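Local coordinates for putative cell surface protein (Streptococcus pyogenes, PDB 4OFQ) that is the C-terminal domain of an antigen I/II-family cell surface protein that probably acts as a streptococcal adhesin, at residues Q204-A208 / G209-V213. Sequence-based numbering, arbitrary orientation.
Sequences QSINA and GTVKV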
ATOM      1  N   GLN A 204     -18.459  -8.818 -30.275  1.00 24.92           N
ATOM      2  CA  GLN A 204     -17.017  -8.751 -30.497  1.00 26.90           C
ATOM      3  C   GLN A 204     -16.545  -7.303 -30.430  1.00 19.81           C
ATOM      4  O   GLN A 204     -17.316  -6.380 -30.685  1.00 14.75           O
ATOM      5  CB  GLN A 204     -16.657  -9.351 -31.860  1.00 38.49           C
ATOM      6  CG  GLN A 204     -15.437 -10.281 -31.830  1.00 55.66           C
ATOM      7  CD  GLN A 204     -14.274  -9.779 -32.686  1.00 65.18           C
ATOM      8  OE1 GLN A 204     -14.452  -9.427 -33.854  1.00 67.50           O
ATOM      9  NE2 GLN A 204     -13.077  -9.750 -32.102  1.00 66.39           N
ATOM     10  N   SER A 205     -15.284  -7.111 -30.069  1.00 17.29           N
ATOM     11  CA  SER A 205     -14.682  -5.782 -30.056  1.00 11.18           C
ATOM     12  C   SER A 205     -14.718  -5.161 -31.445  1.00 13.11           C
ATOM     13  O   SER A 205     -14.523  -5.849 -32.453  1.00 17.15           O
ATOM     14  CB  SER A 205     -13.233  -5.872 -29.558  1.00 13.79           C
ATOM     15  OG  SER A 205     -12.582  -4.607 -29.649  1.00 13.22           O
ATOM     16  N   ILE A 206     -14.984  -3.862 -31.488  1.00 10.69           N
ATOM     17  CA  ILE A 206     -14.991  -3.105 -32.727  1.00 10.95           C
ATOM     18  C   ILE A 206     -13.987  -1.942 -32.632  1.00 12.15           C
ATOM     19  O   ILE A 206     -14.110  -0.942 -33.335  1.00 13.97           O
ATOM     20  CB  ILE A 206     -16.403  -2.577 -33.070  1.00 12.08           C
ATOM     21  CG1 ILE A 206     -16.930  -1.645 -31.979  1.00 14.27           C
ATOM     22  CG2 ILE A 206     -17.376  -3.739 -33.323  1.00 16.35           C
ATOM     23  CD1 ILE A 206     -18.276  -0.992 -32.337  1.00 15.88           C
ATOM     24  N   ASN A 207     -13.002  -2.083 -31.752  1.00 10.48           N
ATOM     25  CA  ASN A 207     -11.929  -1.101 -31.628  1.00 12.65           C
ATOM     26  C   ASN A 207     -11.284  -0.872 -32.994  1.00 13.38           C
ATOM     27  O   ASN A 207     -10.904  -1.836 -33.675  1.00 10.94           O
ATOM     28  CB  ASN A 207     -10.892  -1.577 -30.598  1.00 10.78           C
ATOM     29  CG  ASN A 207      -9.794  -0.541 -30.326  1.00 10.04           C
ATOM     30  OD1 ASN A 207     -10.020   0.677 -30.394  1.00  9.71           O
ATOM     31  ND2 ASN A 207      -8.598  -1.029 -30.008  1.00 12.40           N
ATOM     32  N   ALA A 208     -11.217   0.402 -33.391  1.00 13.49           N
ATOM     33  CA  ALA A 208     -10.695   0.848 -34.691  1.00 11.13           C
ATOM     34  C   ALA A 208     -11.623   0.547 -35.874  1.00 12.90           C
ATOM     35  O   ALA A 208     -11.239   0.727 -37.036  1.00 12.46           O
ATOM     36  CB  ALA A 208      -9.273   0.299 -34.949  1.00 11.20           C
ATOM     37  N   GLY A 209     -12.840   0.097 -35.576  1.00 11.12           N
ATOM     38  CA  GLY A 209     -13.805  -0.247 -36.604  1.00 11.94           C
ATOM     39  C   GLY A 209     -14.619   0.971 -36.994  1.00 14.94           C
ATOM     40  O   GLY A 209     -14.367   2.088 -36.531  1.00 12.14           O
ATOM     41  N   THR A 210     -15.608   0.760 -37.844  1.00 16.16           N
ATOM     42  CA  THR A 210     -16.408   1.859 -38.353  1.00 15.22           C
ATOM     43  C   THR A 210     -17.822   1.709 -37.834  1.00 21.38           C
ATOM     44  O   THR A 210     -18.431   0.640 -37.954  1.00 17.89           O
ATOM     45  CB  THR A 210     -16.401   1.874 -39.896  1.00 14.57           C
ATOM     46  OG1 THR A 210     -15.070   2.132 -40.353  1.00 15.76           O
ATOM     47  CG2 THR A 210     -17.338   2.950 -40.462  1.00 14.84           C
ATOM     48  N   VAL A 211     -18.340   2.790 -37.263  1.00 14.25           N
ATOM     49  CA  VAL A 211     -19.675   2.796 -36.694  1.00 13.91           C
ATOM     50  C   VAL A 211     -20.571   3.747 -37.474  1.00 17.43           C
ATOM     51  O   VAL A 211     -20.288   4.937 -37.571  1.00 17.09           O
ATOM     52  CB  VAL A 211     -19.621   3.230 -35.221  1.00 11.66           C
ATOM     53  CG1 VAL A 211     -21.027   3.462 -34.675  1.00 12.31           C
ATOM     54  CG2 VAL A 211     -18.867   2.192 -34.398  1.00 12.83           C
ATOM     55  N   LYS A 212     -21.642   3.221 -38.055  1.00 14.48           N
ATOM     56  CA  LYS A 212     -22.528   4.053 -38.859  1.00 15.49           C
ATOM     57  C   LYS A 212     -23.269   5.039 -37.970  1.00 15.40           C
ATOM     58  O   LYS A 212     -23.590   4.731 -36.824  1.00 17.92           O
ATOM     59  CB  LYS A 212     -23.498   3.186 -39.665  1.00 18.49           C
ATOM     60  CG  LYS A 212     -22.831   2.451 -40.824  1.00 27.49           C
ATOM     61  CD  LYS A 212     -23.776   1.471 -41.508  1.00 34.60           C
ATOM     62  CE  LYS A 212     -24.069   0.260 -40.630  1.00 36.45           C
ATOM     63  NZ  LYS A 212     -22.941  -0.713 -40.586  1.00 39.63           N
ATOM     64  N   VAL A 213     -23.515   6.237 -38.490  1.00 19.83           N
ATOM     65  CA  VAL A 213     -24.180   7.268 -37.707  1.00 16.18           C
ATOM     66  C   VAL A 213     -25.595   6.824 -37.280  1.00 17.06           C
ATOM     67  O   VAL A 213     -26.304   6.172 -38.045  1.00 19.72           O
ATOM     68  CB  VAL A 213     -24.215   8.605 -38.473  1.00 22.16           C
ATOM     69  CG1 VAL A 213     -25.184   8.537 -39.643  1.00 20.89           C
ATOM     70  CG2 VAL A 213     -24.563   9.759 -37.533  1.00 24.47           C
TER
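Ile206, which opens a tight turn, meets Val211, two residues beyond it, methyl to methyl: CD1 of Ile206 lies 3.8 Å from CG2 of Val211, and the two side chains cross at about a right angle, so the contact is confined to the ends of the branches. The isoleucine gets there by holding CG1 between its own backbone N and carbonyl carbon (chi1 61°) and then running out extended. Both side chains also rest on Val217 of strand 216-222, which makes this a small apolar cluster on the face of the loop turned to Val217, in the connection between strands 194-198 and 216-222.

The bend itself is a type II beta turn from Ile206 to Gly209. Gly209 N donates to Ile206 O at 2.8 Å, with an N-H...O angle of 147°; the donor stands above the carbonyl plane, 42° out of it. Ala208, at the third position, takes the positive phi that this turn demands. At the entry to the turn, a weak 3.3 Å bond runs from Asn207 N to Ser205 OG, which is also bonded to Asp196. Asn207 CB leaves the backbone pointing away from 209-213, and OD1 accepts from the backbone N of Thr343.

Backbone bonds of Ala208, Gly209 and Val211, with Asn207 OD1, thus tie the turn to the C-terminal strand 342-345, while one methyl contact, backed by Val217, sets the apolar side of the loop against strand 216-222 of this adhesin domain.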